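Local coordinates for protein glycosyl hyrolase, family 3 (Deinococcus radiodurans, PDB 3TEV) that probably hydrolyses O-glycosidic bonds, as a member of glycosyl hydrolase family 3 built on a TIM-barrel domain, at residues L21-L26 / W128-V133; E58-L63 / V124-N129. One frame throughout, in Å; residues are numbered along the deposited sequence.

Interaction 1 (L21-L26 / W128-V133); sequences LLMIDL and WNFTPV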
ATOM      1  N   LEU A  21     -11.449  -7.462  -2.077  1.00 31.42           N
ATOM      2  CA  LEU A  21     -10.313  -6.944  -2.857  1.00 31.64           C
ATOM      3  C   LEU A  21     -10.138  -5.435  -2.682  1.00 31.15           C
ATOM      4  O   LEU A  21      -9.346  -4.818  -3.384  1.00 30.99           O
ATOM      5  CB  LEU A  21     -10.478  -7.303  -4.344  1.00 32.07           C
ATOM      6  CG  LEU A  21     -10.706  -8.792  -4.655  1.00 32.62           C
ATOM      7  CD1 LEU A  21     -11.148  -8.998  -6.131  1.00 32.08           C
ATOM      8  CD2 LEU A  21      -9.477  -9.641  -4.299  1.00 31.47           C
ATOM      9  N   LEU A  22     -10.887  -4.844  -1.749  1.00 31.09           N
ATOM     10  CA  LEU A  22     -10.815  -3.400  -1.529  1.00 31.01           C
ATOM     11  C   LEU A  22     -10.340  -3.038  -0.136  1.00 30.64           C
ATOM     12  O   LEU A  22     -10.625  -3.746   0.842  1.00 31.04           O
ATOM     13  CB  LEU A  22     -12.168  -2.724  -1.753  1.00 30.83           C
ATOM     14  CG  LEU A  22     -12.982  -2.921  -3.024  1.00 32.85           C
ATOM     15  CD1 LEU A  22     -14.189  -1.956  -2.973  1.00 33.39           C
ATOM     16  CD2 LEU A  22     -12.145  -2.666  -4.278  1.00 32.68           C
HETATM   17  N   MSE A  23      -9.657  -1.910  -0.046  1.00 30.42           N
HETATM   18  CA  MSE A  23      -9.286  -1.320   1.222  1.00 31.29           C
HETATM   19  C   MSE A  23      -9.962   0.049   1.226  1.00 32.34           C
HETATM   20  O   MSE A  23      -9.740   0.880   0.320  1.00 32.81           O
HETATM   21  CB  MSE A  23      -7.764  -1.169   1.340  1.00 31.27           C
HETATM   22  CG  MSE A  23      -7.296  -0.461   2.618  1.00 32.01           C
HETATM   23 SE   MSE A  23      -5.342  -0.460   2.803  0.75 31.98          SE
HETATM   24  CE  MSE A  23      -5.088  -1.972   3.989  1.00 32.42           C
ATOM     25  N   ILE A  24     -10.786   0.285   2.234  1.00 32.78           N
ATOM     26  CA  ILE A  24     -11.564   1.510   2.291  1.00 34.27           C
ATOM     27  C   ILE A  24     -11.209   2.337   3.514  1.00 35.54           C
ATOM     28  O   ILE A  24     -10.583   1.833   4.449  1.00 35.42           O
ATOM     29  CB  ILE A  24     -13.065   1.208   2.336  1.00 33.99           C
ATOM     30  CG1 ILE A  24     -13.408   0.483   3.634  1.00 34.32           C
ATOM     31  CG2 ILE A  24     -13.498   0.408   1.110  1.00 32.48           C
ATOM     32  CD1 ILE A  24     -14.934   0.424   3.910  1.00 35.76           C
ATOM     33  N   ASP A  25     -11.632   3.595   3.512  1.00 37.24           N
ATOM     34  CA  ASP A  25     -11.494   4.442   4.689  1.00 39.38           C
ATOM     35  C   ASP A  25     -12.817   4.560   5.428  1.00 40.72           C
ATOM     36  O   ASP A  25     -13.882   4.254   4.874  1.00 40.77           O
ATOM     37  CB  ASP A  25     -10.892   5.828   4.339  1.00 39.55           C
ATOM     38  CG  ASP A  25     -11.715   6.617   3.303  1.00 41.08           C
ATOM     39  OD1 ASP A  25     -12.391   6.029   2.425  1.00 42.99           O
ATOM     40  OD2 ASP A  25     -11.665   7.864   3.359  1.00 41.88           O
ATOM     41  N   LEU A  26     -12.725   5.004   6.678  1.00 42.66           N
ATOM     42  CA  LEU A  26     -13.863   5.131   7.581  1.00 44.10           C
ATOM     43  C   LEU A  26     -14.053   6.596   7.964  1.00 46.09           C
ATOM     44  O   LEU A  26     -13.101   7.368   7.950  1.00 45.57           O
ATOM     45  CB  LEU A  26     -13.606   4.298   8.835  1.00 43.82           C
ATOM     46  CG  LEU A  26     -13.237   2.841   8.557  1.00 43.71           C
ATOM     47  CD1 LEU A  26     -12.678   2.174   9.803  1.00 44.03           C
ATOM     48  CD2 LEU A  26     -14.435   2.073   7.972  1.00 41.55           C
ATOM     49  N   TRP A 128      -0.902  -3.428   9.977  1.00 36.78           N
ATOM     50  CA  TRP A 128      -0.317  -2.970   8.729  1.00 37.35           C
ATOM     51  C   TRP A 128       0.033  -1.484   8.831  1.00 37.11           C
ATOM     52  O   TRP A 128      -0.811  -0.669   9.179  1.00 37.41           O
ATOM     53  CB  TRP A 128      -1.286  -3.260   7.584  1.00 37.59           C
ATOM     54  CG  TRP A 128      -0.953  -2.720   6.216  1.00 41.76           C
ATOM     55  CD1 TRP A 128      -0.424  -1.481   5.908  1.00 45.16           C
ATOM     56  CD2 TRP A 128      -1.235  -3.350   4.951  1.00 43.54           C
ATOM     57  NE1 TRP A 128      -0.335  -1.327   4.528  1.00 46.45           N
ATOM     58  CE2 TRP A 128      -0.821  -2.463   3.927  1.00 45.10           C
ATOM     59  CE3 TRP A 128      -1.795  -4.570   4.587  1.00 44.22           C
ATOM     60  CZ2 TRP A 128      -0.927  -2.783   2.562  1.00 43.67           C
ATOM     61  CZ3 TRP A 128      -1.907  -4.876   3.225  1.00 44.13           C
ATOM     62  CH2 TRP A 128      -1.465  -3.994   2.240  1.00 42.86           C
ATOM     63  N   ASN A 129       1.281  -1.145   8.519  1.00 36.55           N
ATOM     64  CA  ASN A 129       1.741   0.242   8.485  1.00 36.59           C
ATOM     65  C   ASN A 129       2.353   0.546   7.119  1.00 36.98           C
ATOM     66  O   ASN A 129       3.148  -0.248   6.597  1.00 37.44           O
ATOM     67  CB  ASN A 129       2.773   0.491   9.592  1.00 35.58           C
ATOM     68  CG  ASN A 129       3.070   1.970   9.800  1.00 36.02           C
ATOM     69  OD1 ASN A 129       2.321   2.838   9.336  1.00 38.60           O
ATOM     70  ND2 ASN A 129       4.160   2.267  10.506  1.00 32.26           N
ATOM     71  N   PHE A 130       1.998   1.682   6.537  1.00 37.48           N
ATOM     72  CA  PHE A 130       2.520   2.061   5.217  1.00 38.56           C
ATOM     73  C   PHE A 130       3.885   2.751   5.318  1.00 39.40           C
ATOM     74  O   PHE A 130       3.985   3.969   5.134  1.00 39.79           O
ATOM     75  CB  PHE A 130       1.530   2.972   4.491  1.00 38.28           C
ATOM     76  CG  PHE A 130       0.380   2.252   3.874  1.00 40.35           C
ATOM     77  CD1 PHE A 130       0.547   1.526   2.695  1.00 43.29           C
ATOM     78  CD2 PHE A 130      -0.888   2.330   4.438  1.00 40.46           C
ATOM     79  CE1 PHE A 130      -0.547   0.848   2.113  1.00 45.49           C
ATOM     80  CE2 PHE A 130      -1.987   1.677   3.864  1.00 41.61           C
ATOM     81  CZ  PHE A 130      -1.835   0.937   2.711  1.00 44.03           C
ATOM     82  N   THR A 131       4.907   1.981   5.697  1.00 40.61           N
ATOM     83  CA  THR A 131       6.333   2.356   5.632  1.00 41.60           C
ATOM     84  C   THR A 131       7.084   1.048   5.369  1.00 41.09           C
ATOM     85  O   THR A 131       6.519  -0.029   5.577  1.00 40.69           O
ATOM     86  CB  THR A 131       6.933   2.978   6.954  1.00 42.31           C
ATOM     87  OG1 THR A 131       6.485   2.235   8.102  1.00 45.56           O
ATOM     88  CG2 THR A 131       6.621   4.459   7.092  1.00 42.88           C
ATOM     89  N   PRO A 132       8.350   1.132   4.916  1.00 40.77           N
ATOM     90  CA  PRO A 132       9.107   2.368   4.689  1.00 41.02           C
ATOM     91  C   PRO A 132       8.891   2.984   3.304  1.00 41.37           C
ATOM     92  O   PRO A 132       8.552   2.294   2.341  1.00 41.08           O
ATOM     93  CB  PRO A 132      10.561   1.904   4.814  1.00 40.84           C
ATOM     94  CG  PRO A 132      10.522   0.480   4.231  1.00 40.88           C
ATOM     95  CD  PRO A 132       9.150  -0.073   4.605  1.00 40.72           C
ATOM     96  N   VAL A 133       9.100   4.291   3.230  1.00 41.74           N
ATOM     97  CA  VAL A 133       9.310   4.970   1.979  1.00 41.80           C
ATOM     98  C   VAL A 133      10.670   4.473   1.466  1.00 42.07           C
ATOM     99  O   VAL A 133      11.661   4.554   2.183  1.00 42.40           O
ATOM    100  CB  VAL A 133       9.345   6.496   2.228  1.00 41.91           C
ATOM    101  CG1 VAL A 133       9.951   7.255   1.032  1.00 41.23           C
ATOM    102  CG2 VAL A 133       7.942   7.006   2.574  1.00 41.14           C
TER
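Met23 and Trp128 lie on two parallel strands, 22-24 and 128-129, that are not neighbours in the sheet: their CA atoms are 11.8 Å apart, strands 46-49 and 76-79 stand between them, and the whole contact is made by side chains reaching across the inside of the barrel. Met23, present as selenomethionine, is the one residue of 21-26 that makes the crossing. With CG anti to the backbone N (chi1 176°) and chi2 also extended, its chain runs straight out from the strand before bending at chi3, which turns the terminal methyl towards the indole. CE then stands over the face of Trp128, 4.1 Å from the centroid of the six-membered ring and only 7° off its normal, a well-centred CH-pi contact. Met23 SE, which stands more distantly above the same indole, also meets the edge of Phe130, 3.8 Å from CZ, so that it makes a Met-aromatic contact with each ring. Trp128 in turn lays NE1 over the face of Phe130. Phe130 sits at the centre of an inverse gamma turn just beyond the strand, and Ala78 touches all three groups. No hydrogen bond crosses between the segments. Cohesion here is probably largely dispersive, the methyl meeting a ring face and the chalcogen atom, selenium here and sulfur in ordinary methionine, a ring edge.

Interaction 2 (E58-L63 / V124-N129); sequences EQLRRL and VGINWN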
ATOM      1  N   GLU A  58      -6.616   4.915  23.733  1.00 65.89           N
ATOM      2  CA  GLU A  58      -7.792   4.240  24.272  1.00 65.55           C
ATOM      3  C   GLU A  58      -8.889   4.141  23.215  1.00 63.17           C
ATOM      4  O   GLU A  58      -9.491   3.077  23.036  1.00 63.13           O
ATOM      5  CB  GLU A  58      -8.310   4.993  25.513  1.00 67.00           C
ATOM      6  CG  GLU A  58      -9.399   4.275  26.350  1.00 72.08           C
ATOM      7  CD  GLU A  58      -9.651   4.928  27.760  1.00 78.53           C
ATOM      8  OE1 GLU A  58     -10.790   4.793  28.288  1.00 81.01           O
ATOM      9  OE2 GLU A  58      -8.725   5.559  28.349  1.00 80.47           O
ATOM     10  N   GLN A  59      -9.150   5.252  22.524  1.00 60.50           N
ATOM     11  CA  GLN A  59     -10.187   5.302  21.493  1.00 57.35           C
ATOM     12  C   GLN A  59      -9.783   4.425  20.307  1.00 55.20           C
ATOM     13  O   GLN A  59     -10.595   3.673  19.780  1.00 54.62           O
ATOM     14  CB  GLN A  59     -10.467   6.756  21.066  1.00 57.11           C
ATOM     15  CG  GLN A  59     -11.102   6.935  19.678  1.00 54.43           C
ATOM     16  CD  GLN A  59     -10.070   6.839  18.555  1.00 51.55           C
ATOM     17  OE1 GLN A  59      -8.949   7.330  18.691  1.00 48.83           O
ATOM     18  NE2 GLN A  59     -10.436   6.174  17.458  1.00 49.36           N
ATOM     19  N   LEU A  60      -8.521   4.522  19.910  1.00 53.03           N
ATOM     20  CA  LEU A  60      -8.019   3.771  18.770  1.00 50.91           C
ATOM     21  C   LEU A  60      -8.056   2.269  19.035  1.00 50.18           C
ATOM     22  O   LEU A  60      -8.408   1.480  18.145  1.00 49.08           O
ATOM     23  CB  LEU A  60      -6.619   4.242  18.396  1.00 50.22           C
ATOM     24  CG  LEU A  60      -5.984   3.748  17.100  1.00 49.25           C
ATOM     25  CD1 LEU A  60      -6.914   3.886  15.905  1.00 48.14           C
ATOM     26  CD2 LEU A  60      -4.677   4.497  16.854  1.00 48.71           C
ATOM     27  N   ARG A  61      -7.722   1.884  20.263  1.00 49.91           N
ATOM     28  CA  ARG A  61      -7.788   0.484  20.669  1.00 50.52           C
ATOM     29  C   ARG A  61      -9.217  -0.045  20.580  1.00 49.89           C
ATOM     30  O   ARG A  61      -9.430  -1.161  20.124  1.00 49.63           O
ATOM     31  CB  ARG A  61      -7.239   0.285  22.088  1.00 51.04           C
ATOM     32  CG  ARG A  61      -7.191  -1.178  22.529  1.00 53.57           C
ATOM     33  CD  ARG A  61      -6.482  -1.361  23.882  1.00 61.43           C
ATOM     34  NE  ARG A  61      -5.029  -1.121  23.813  1.00 66.16           N
ATOM     35  CZ  ARG A  61      -4.405  -0.012  24.236  1.00 69.71           C
ATOM     36  NH1 ARG A  61      -3.086   0.093  24.128  1.00 70.99           N
ATOM     37  NH2 ARG A  61      -5.089   0.995  24.778  1.00 71.40           N
ATOM     38  N   ARG A  62     -10.174   0.765  21.030  1.00 49.42           N
ATOM     39  CA  ARG A  62     -11.595   0.460  20.924  1.00 49.41           C
ATOM     40  C   ARG A  62     -12.022   0.338  19.445  1.00 46.98           C
ATOM     41  O   ARG A  62     -12.682  -0.628  19.061  1.00 46.43           O
ATOM     42  CB  ARG A  62     -12.417   1.522  21.670  1.00 51.08           C
ATOM     43  CG  ARG A  62     -13.894   1.169  21.926  1.00 57.46           C
ATOM     44  CD  ARG A  62     -14.662   2.336  22.591  1.00 66.90           C
ATOM     45  NE  ARG A  62     -13.861   3.048  23.605  1.00 73.46           N
ATOM     46  CZ  ARG A  62     -13.424   4.309  23.490  1.00 76.80           C
ATOM     47  NH1 ARG A  62     -12.694   4.860  24.466  1.00 76.99           N
ATOM     48  NH2 ARG A  62     -13.716   5.028  22.402  1.00 78.13           N
ATOM     49  N   LEU A  63     -11.589   1.279  18.615  1.00 44.51           N
ATOM     50  CA  LEU A  63     -11.931   1.257  17.192  1.00 42.10           C
ATOM     51  C   LEU A  63     -11.409   0.010  16.454  1.00 41.13           C
ATOM     52  O   LEU A  63     -12.148  -0.604  15.691  1.00 40.47           O
ATOM     53  CB  LEU A  63     -11.467   2.542  16.500  1.00 41.32           C
ATOM     54  CG  LEU A  63     -11.644   2.594  14.984  1.00 40.40           C
ATOM     55  CD1 LEU A  63     -13.131   2.435  14.558  1.00 40.20           C
ATOM     56  CD2 LEU A  63     -11.081   3.864  14.425  1.00 39.11           C
ATOM     57  N   VAL A 124      -2.677  -1.472  19.907  1.00 49.51           N
ATOM     58  CA  VAL A 124      -4.025  -0.954  19.621  1.00 47.95           C
ATOM     59  C   VAL A 124      -4.814  -1.800  18.622  1.00 46.65           C
ATOM     60  O   VAL A 124      -6.004  -1.591  18.452  1.00 46.99           O
ATOM     61  CB  VAL A 124      -4.045   0.564  19.241  1.00 48.10           C
ATOM     62  CG1 VAL A 124      -3.456   1.409  20.385  1.00 47.19           C
ATOM     63  CG2 VAL A 124      -3.317   0.827  17.931  1.00 47.27           C
ATOM     64  N   GLY A 125      -4.146  -2.746  17.971  1.00 45.08           N
ATOM     65  CA  GLY A 125      -4.796  -3.738  17.119  1.00 42.77           C
ATOM     66  C   GLY A 125      -4.658  -3.461  15.637  1.00 41.71           C
ATOM     67  O   GLY A 125      -5.533  -3.844  14.833  1.00 41.30           O
ATOM     68  N   ILE A 126      -3.574  -2.774  15.278  1.00 40.30           N
ATOM     69  CA  ILE A 126      -3.251  -2.486  13.886  1.00 39.03           C
ATOM     70  C   ILE A 126      -2.209  -3.493  13.414  1.00 38.51           C
ATOM     71  O   ILE A 126      -1.243  -3.769  14.137  1.00 38.92           O
ATOM     72  CB  ILE A 126      -2.721  -1.033  13.731  1.00 38.97           C
ATOM     73  CG1 ILE A 126      -3.901  -0.046  13.816  1.00 39.46           C
ATOM     74  CG2 ILE A 126      -1.997  -0.851  12.394  1.00 37.87           C
ATOM     75  CD1 ILE A 126      -3.517   1.380  14.260  1.00 39.62           C
ATOM     76  N   ASN A 127      -2.390  -4.041  12.217  1.00 37.24           N
ATOM     77  CA  ASN A 127      -1.460  -5.049  11.716  1.00 36.71           C
ATOM     78  C   ASN A 127      -0.765  -4.683  10.397  1.00 36.58           C
ATOM     79  O   ASN A 127      -0.100  -5.518   9.783  1.00 36.19           O
ATOM     80  CB  ASN A 127      -2.140  -6.435  11.641  1.00 36.62           C
ATOM     81  CG  ASN A 127      -3.342  -6.473  10.677  1.00 36.27           C
ATOM     82  OD1 ASN A 127      -3.817  -5.442  10.189  1.00 36.60           O
ATOM     83  ND2 ASN A 127      -3.823  -7.676  10.394  1.00 36.13           N
ATOM     84  N   TRP A 128      -0.902  -3.428   9.977  1.00 36.78           N
ATOM     85  CA  TRP A 128      -0.317  -2.970   8.729  1.00 37.35           C
ATOM     86  C   TRP A 128       0.033  -1.484   8.831  1.00 37.11           C
ATOM     87  O   TRP A 128      -0.811  -0.669   9.179  1.00 37.41           O
ATOM     88  CB  TRP A 128      -1.286  -3.260   7.584  1.00 37.59           C
ATOM     89  CG  TRP A 128      -0.953  -2.720   6.216  1.00 41.76           C
ATOM     90  CD1 TRP A 128      -0.424  -1.481   5.908  1.00 45.16           C
ATOM     91  CD2 TRP A 128      -1.235  -3.350   4.951  1.00 43.54           C
ATOM     92  NE1 TRP A 128      -0.335  -1.327   4.528  1.00 46.45           N
ATOM     93  CE2 TRP A 128      -0.821  -2.463   3.927  1.00 45.10           C
ATOM     94  CE3 TRP A 128      -1.795  -4.570   4.587  1.00 44.22           C
ATOM     95  CZ2 TRP A 128      -0.927  -2.783   2.562  1.00 43.67           C
ATOM     96  CZ3 TRP A 128      -1.907  -4.876   3.225  1.00 44.13           C
ATOM     97  CH2 TRP A 128      -1.465  -3.994   2.240  1.00 42.86           C
ATOM     98  N   ASN A 129       1.281  -1.145   8.519  1.00 36.55           N
ATOM     99  CA  ASN A 129       1.741   0.242   8.485  1.00 36.59           C
ATOM    100  C   ASN A 129       2.353   0.546   7.119  1.00 36.98           C
ATOM    101  O   ASN A 129       3.148  -0.248   6.597  1.00 37.44           O
ATOM    102  CB  ASN A 129       2.773   0.491   9.592  1.00 35.58           C
ATOM    103  CG  ASN A 129       3.070   1.970   9.800  1.00 36.02           C
ATOM    104  OD1 ASN A 129       2.321   2.838   9.336  1.00 38.60           O
ATOM    105  ND2 ASN A 129       4.160   2.267  10.506  1.00 32.26           N
TER
HETATM  106  O   HOH W   1      -7.399  -3.585  19.948  1.00 63.15           O
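Val124, the last residue of helix 107-124, packs against Leu60 and Arg61 of helix 57-71, and its two methyl groups divide the work. CG1, anti to the carbonyl carbon (chi1 -59°), lies over one face of the Arg61 guanidinium, off towards its rim and 4.0 Å from NH1. Val124 CG2 turns to the other neighbour and sits 4.0 Å from Leu60 CG. Leu60 CD2 extends past the valine to Ile126 CD1 at 4.2 Å. The contact falls where one barrel helix ends and the chain turns in towards strand 128-129: Gly125, with phi 103°, is the C-prime residue of a Schellman motif, its N bonded to Arg122 O and Ile126 N to Leu121 O. The backbones come very close here, and Arg61 CA points its hydrogen almost straight at Val124 O, 3.5 Å away. A water donates to Val124 O at 2.9 Å and to Arg61 O at 3.2 Å, bridging the two helices. The Arg61 chain is extended as far as CD and bends at chi3 (-70°), where NE hydrogen-bonds to Ser123 O, in the last turn of helix 107-124.

The segments of interactions 1 and 2 overlap at 128-129, but Trp128 works only in interaction 1, while Val124 and Ile126 carry this side of interaction 2; the centres are about 13 Å apart. Interaction 1 is core: about 5 Å from the centre of the chain, it joins a strand residue to a strand and the turn that follows it, through CH-pi and Met-aromatic packing. Interaction 2, about 18 Å from the centre, belongs to the outer layer, joining one helix to the end of another, and although most of its residues are buried it includes an exposed arginine and a bridging water. Side chains alone bridge the first, whereas backbones approach directly in the second.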